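Side-chain contacts in beta-ketoacyl synthase (Burkholderia phymatum, PDB 4EWG), which probably catalyses the condensation step of fatty acid synthesis, as a 3-oxoacyl-[acyl-carrier-protein] synthase of the thiolase-like superfamily: residues V16-S21 against R34-R39; R38-W43 against A54-G59. One frame throughout, in Å; residues are numbered along the deposited sequence.

Interaction 1 of 2, residues V16-S21 against R34-R39; sequences VTALGS and RNAVRR
Ala18 and Ala36 meet methyl to methyl, CB to CB at 3.6 Å, each pointing at the other segment. Leu19 joins them with one branch: its CD2 lies 4.2 Å from CB of Ala36. The methyl of Ala36 is therefore touched by two neighbouring residues of a single turn. The Leu19 side chain runs with CG anti to the carbonyl carbon (chi1 -67°), which brings its end closer to Ala36 than its base. No hydrogen bond joins the segments.

Each side is shaped by its own polar contacts. Residues 17-20 form a type I beta turn. Thr17 OG1 accepts from Leu19 N at 3.0 Å, an ST turn, and donates to Gly20 O at 2.7 Å, in the carbonyl plane on a lone pair. Across the contact, Asn35 OD1 takes Val37 N at 3.0 Å in an Asx turn, with the donor well above the amide's carbonyl plane. Arg38 folds back, and its NH1 reaches Val37 O at 2.8 Å, within the guanidinium plane.

The contact joins the loop leaving strand 8-16 to the segment that follows helix 23-32. Leu19 also packs on Ile26, Ala29 and Leu30 of that helix. Trp351 of helix 344-358 touches both Thr17 and Leu19. Ala36 is backbone-bonded to Tyr336 of helix 334-337.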
loop_
_atom_site.group_PDB
_atom_site.type_symbol
_atom_site.label_atom_id
_atom_site.label_comp_id
_atom_site.label_asym_id
_atom_site.label_seq_id
_atom_site.Cartn_x
_atom_site.Cartn_y
_atom_site.Cartn_z
ATOM N N VAL A 16 6.505 -19.974 1.070
ATOM C CA VAL A 16 5.671 -21.038 0.628
ATOM C C VAL A 16 5.704 -20.924 -0.914
ATOM O O VAL A 16 5.279 -19.921 -1.436
ATOM C CB VAL A 16 4.241 -20.851 1.308
ATOM C CG1 VAL A 16 3.147 -21.403 0.464
ATOM C CG2 VAL A 16 4.176 -21.513 2.696
ATOM N N THR A 17 6.297 -21.901 -1.622
ATOM C CA THR A 17 6.490 -21.779 -3.084
ATOM C C THR A 17 6.178 -23.066 -3.841
ATOM O O THR A 17 6.080 -24.130 -3.242
ATOM C CB THR A 17 7.964 -21.410 -3.461
ATOM O OG1 THR A 17 8.752 -22.604 -3.556
ATOM C CG2 THR A 17 8.613 -20.406 -2.450
ATOM N N ALA A 18 6.074 -22.966 -5.175
ATOM C CA ALA A 18 5.729 -24.129 -6.009
ATOM C C ALA A 18 6.811 -25.208 -5.920
ATOM O O ALA A 18 6.552 -26.402 -6.219
ATOM C CB ALA A 18 5.498 -23.716 -7.446
ATOM N N LEU A 19 8.011 -24.808 -5.484
ATOM C CA LEU A 19 9.130 -25.742 -5.362
ATOM C C LEU A 19 9.353 -26.185 -3.941
ATOM O O LEU A 19 10.275 -26.966 -3.690
ATOM C CB LEU A 19 10.437 -25.131 -5.920
ATOM C CG LEU A 19 10.509 -24.864 -7.427
ATOM C CD1 LEU A 19 11.949 -24.625 -7.875
ATOM C CD2 LEU A 19 9.906 -26.002 -8.212
ATOM N N GLY A 20 8.540 -25.693 -3.012
ATOM C CA GLY A 20 8.609 -26.130 -1.600
ATOM C C GLY A 20 8.940 -24.959 -0.704
ATOM O O GLY A 20 8.954 -23.804 -1.181
ATOM N N SER A 21 9.181 -25.257 0.593
ATOM C CA SER A 21 9.610 -24.254 1.581
ATOM C C SER A 21 11.071 -24.308 1.975
ATOM O O SER A 21 11.715 -23.274 2.043
ATOM C CB SER A 21 8.772 -24.305 2.815
ATOM O OG SER A 21 7.550 -23.628 2.558
ATOM N N ARG A 34 13.202 -28.999 -14.088
ATOM C CA ARG A 34 11.818 -28.992 -14.556
ATOM C C ARG A 34 11.137 -27.814 -13.938
ATOM O O ARG A 34 11.364 -27.506 -12.784
ATOM C CB ARG A 34 11.089 -30.259 -14.155
ATOM N N ASN A 35 10.295 -27.129 -14.699
ATOM C CA ASN A 35 9.535 -26.049 -14.141
ATOM C C ASN A 35 8.327 -26.571 -13.371
ATOM O O ASN A 35 8.048 -27.769 -13.355
ATOM C CB ASN A 35 9.153 -25.009 -15.219
ATOM C CG ASN A 35 8.104 -25.501 -16.177
ATOM O OD1 ASN A 35 7.345 -26.425 -15.879
ATOM N ND2 ASN A 35 8.035 -24.854 -17.338
ATOM N N ALA A 36 7.631 -25.658 -12.700
ATOM C CA ALA A 36 6.450 -26.014 -11.913
ATOM C C ALA A 36 5.164 -25.627 -12.644
ATOM O O ALA A 36 4.136 -25.446 -12.019
ATOM C CB ALA A 36 6.496 -25.337 -10.556
ATOM N N VAL A 37 5.226 -25.537 -13.969
ATOM C CA VAL A 37 4.059 -25.152 -14.773
ATOM C C VAL A 37 3.152 -26.370 -15.059
ATOM O O VAL A 37 3.641 -27.477 -15.292
ATOM C CB VAL A 37 4.490 -24.509 -16.083
ATOM C CG1 VAL A 37 3.290 -24.196 -16.949
ATOM C CG2 VAL A 37 5.258 -23.237 -15.802
ATOM N N ARG A 38 1.838 -26.170 -14.982
ATOM C CA ARG A 38 0.886 -27.242 -15.250
ATOM C C ARG A 38 -0.290 -26.728 -16.082
ATOM O O ARG A 38 -0.549 -25.527 -16.111
ATOM C CB ARG A 38 0.335 -27.794 -13.930
ATOM C CG ARG A 38 1.400 -28.266 -12.953
ATOM C CD ARG A 38 2.059 -29.569 -13.428
ATOM N NE ARG A 38 3.044 -30.077 -12.470
ATOM C CZ ARG A 38 4.333 -29.737 -12.392
ATOM N NH1 ARG A 38 4.873 -28.848 -13.204
ATOM N NH2 ARG A 38 5.098 -30.292 -11.461
ATOM N N ARG A 39 -0.976 -27.651 -16.764
ATOM C CA ARG A 39 -2.214 -27.333 -17.441
ATOM C C ARG A 39 -3.258 -27.094 -16.337
ATOM O O ARG A 39 -3.194 -27.698 -15.246
ATOM C CB ARG A 39 -2.623 -28.438 -18.444
#

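Interaction 2 of 2, residues R38-W43 against A54-G59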
loop_
_atom_site.group_PDB
_atom_site.type_symbol
_atom_site.label_atom_id
_atom_site.label_comp_id
_atom_site.label_asym_id
_atom_site.label_seq_id
_atom_site.Cartn_x
_atom_site.Cartn_y
_atom_site.Cartn_z
ATOM N N ARG A 38 1.838 -26.170 -14.982
ATOM C CA ARG A 38 0.886 -27.242 -15.250
ATOM C C ARG A 38 -0.290 -26.728 -16.082
ATOM O O ARG A 38 -0.549 -25.527 -16.111
ATOM C CB ARG A 38 0.335 -27.794 -13.930
ATOM C CG ARG A 38 1.400 -28.266 -12.953
ATOM C CD ARG A 38 2.059 -29.569 -13.428
ATOM N NE ARG A 38 3.044 -30.077 -12.470
ATOM C CZ ARG A 38 4.333 -29.737 -12.392
ATOM N NH1 ARG A 38 4.873 -28.848 -13.204
ATOM N NH2 ARG A 38 5.098 -30.292 -11.461
ATOM N N ARG A 39 -0.976 -27.651 -16.764
ATOM C CA ARG A 39 -2.214 -27.333 -17.441
ATOM C C ARG A 39 -3.258 -27.094 -16.337
ATOM O O ARG A 39 -3.194 -27.698 -15.246
ATOM C CB ARG A 39 -2.623 -28.438 -18.444
ATOM N N MET A 40 -4.181 -26.172 -16.585
ATOM C CA MET A 40 -5.229 -25.827 -15.607
ATOM C C MET A 40 -6.606 -26.069 -16.199
ATOM O O MET A 40 -7.292 -25.115 -16.610
ATOM C CB MET A 40 -5.105 -24.355 -15.205
ATOM C CG MET A 40 -3.768 -23.990 -14.567
ATOM S SD MET A 40 -3.536 -24.773 -12.936
ATOM C CE MET A 40 -4.878 -24.034 -12.009
ATOM N N PRO A 41 -7.041 -27.334 -16.245
ATOM C CA PRO A 41 -8.357 -27.626 -16.865
ATOM C C PRO A 41 -9.536 -26.907 -16.203
ATOM O O PRO A 41 -10.521 -26.637 -16.858
ATOM C CB PRO A 41 -8.503 -29.158 -16.715
ATOM C CG PRO A 41 -7.462 -29.562 -15.710
ATOM C CD PRO A 41 -6.337 -28.559 -15.845
ATOM N N ASP A 42 -9.433 -26.612 -14.911
ATOM C CA ASP A 42 -10.496 -25.897 -14.189
ATOM C C ASP A 42 -10.864 -24.551 -14.792
ATOM O O ASP A 42 -11.982 -24.103 -14.627
ATOM C CB ASP A 42 -10.107 -25.666 -12.732
ATOM C CG ASP A 42 -10.222 -26.908 -11.906
ATOM O OD1 ASP A 42 -11.117 -27.759 -12.202
ATOM O OD2 ASP A 42 -9.417 -27.024 -10.951
ATOM N N TRP A 43 -9.920 -23.924 -15.484
ATOM C CA TRP A 43 -10.156 -22.635 -16.100
ATOM C C TRP A 43 -11.055 -22.648 -17.286
ATOM O O TRP A 43 -11.398 -21.588 -17.790
ATOM C CB TRP A 43 -8.849 -21.989 -16.439
ATOM C CG TRP A 43 -8.105 -21.602 -15.199
ATOM C CD1 TRP A 43 -8.577 -21.578 -13.876
ATOM C CD2 TRP A 43 -6.749 -21.152 -15.122
ATOM N NE1 TRP A 43 -7.606 -21.153 -13.028
ATOM C CE2 TRP A 43 -6.481 -20.885 -13.709
ATOM C CE3 TRP A 43 -5.765 -20.944 -16.043
ATOM C CZ2 TRP A 43 -5.275 -20.440 -13.272
ATOM C CZ3 TRP A 43 -4.542 -20.490 -15.599
ATOM C CH2 TRP A 43 -4.298 -20.246 -14.235
ATOM N N ALA A 54 -0.599 -22.456 -15.521
ATOM C CA ALA A 54 -0.275 -21.798 -14.252
ATOM C C ALA A 54 0.819 -22.588 -13.581
ATOM O O ALA A 54 1.095 -23.731 -13.987
ATOM C CB ALA A 54 -1.486 -21.739 -13.331
ATOM N N ALA A 55 1.423 -21.990 -12.543
ATOM C CA ALA A 55 2.395 -22.669 -11.663
ATOM C C ALA A 55 1.870 -22.672 -10.216
ATOM O O ALA A 55 2.350 -21.893 -9.364
ATOM C CB ALA A 55 3.747 -21.959 -11.725
ATOM N N PRO A 56 0.867 -23.509 -9.930
ATOM C CA PRO A 56 0.260 -23.501 -8.588
ATOM C C PRO A 56 1.152 -24.095 -7.510
ATOM O O PRO A 56 2.124 -24.775 -7.824
ATOM C CB PRO A 56 -0.975 -24.398 -8.769
ATOM C CG PRO A 56 -0.568 -25.345 -9.856
ATOM C CD PRO A 56 0.185 -24.462 -10.820
ATOM N N LEU A 57 0.838 -23.815 -6.248
ATOM C CA LEU A 57 1.409 -24.571 -5.167
ATOM C C LEU A 57 0.893 -25.998 -5.318
ATOM O O LEU A 57 -0.255 -26.198 -5.643
ATOM C CB LEU A 57 0.995 -24.008 -3.807
ATOM C CG LEU A 57 1.504 -22.636 -3.431
ATOM C CD1 LEU A 57 1.056 -22.365 -1.996
ATOM C CD2 LEU A 57 3.021 -22.614 -3.558
ATOM N N PRO A 58 1.754 -26.997 -5.147
ATOM C CA PRO A 58 1.217 -28.373 -5.265
ATOM C C PRO A 58 0.201 -28.705 -4.190
ATOM O O PRO A 58 -0.609 -29.592 -4.373
ATOM C CB PRO A 58 2.466 -29.261 -5.142
ATOM C CG PRO A 58 3.473 -28.421 -4.428
ATOM C CD PRO A 58 3.184 -26.980 -4.823
ATOM N N GLY A 59 0.256 -27.999 -3.077
ATOM C CA GLY A 59 -0.769 -28.093 -2.028
ATOM C C GLY A 59 -0.435 -27.069 -0.957
ATOM O O GLY A 59 0.583 -26.358 -1.031
#
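Arg38 N donates to Ala54 O at 2.7 Å, with an N-H...O angle of 168°. The return bond, from Ala54 N to Arg38 O, measures 3.1 Å. Together they make an antiparallel hydrogen-bonded pair in the small two-stranded sheet of 38-39 and 53-54, apart from the large central sheet. Both bonds are nearly straight at the hydrogen and nearly in line with the accepting C=O.

The side-chain contact gathers at the methyl of Ala54. Met40 follows strand 38-39, and its CG lies 3.4 Å from Ala54 CB, a tight fit. Its chain then bends at both chi2 (-67°) and chi3, so SD also stays beside Ala54 rather than running outward. Met40 SD reaches CD of the Pro56 ring more loosely, at 4.3 Å. Trp43, on the 3-10 segment that follows, extends its six-membered ring to the same methyl. The methyl meets the ring obliquely.

Met40 and Trp43 also pack on each other. Beyond the two segments, Leu198 touches Met40, Ala54 and Pro56, and Met40 is backbone-bonded to Arg52. CB of Met40 sits over one face of the Trp43 indole, 3.5 Å above the ring plane and offset toward the rim. At the far end of the same indole, Trp43 CH2 lies 3.3 Å from Ala54 CB.

In the fold
Interactions 1 and 2 follow one another along the chain and share Arg38 and Arg39 on strand 38-39. Their centres are 10 Å apart, on the same side of the chain's centre. They also touch directly. Leu57 of 54-59 packs against the end of strand 8-16 and the turn after it: its CD2 is 3.2 Å from Thr17 C, and its CD1 is 3.4 Å from Val16 CG1. Ala55 CB lies 3.5 Å from Ala36 O. Thus 54-59 lies against both segments of interaction 1. Interaction 1 lies nearer the chain centre, about 14 Å from it, centre to centre, against about 19 Å for interaction 2. Both lie away from His249, a calcium-binding residue of this protein, though no calcium is bound to this chain.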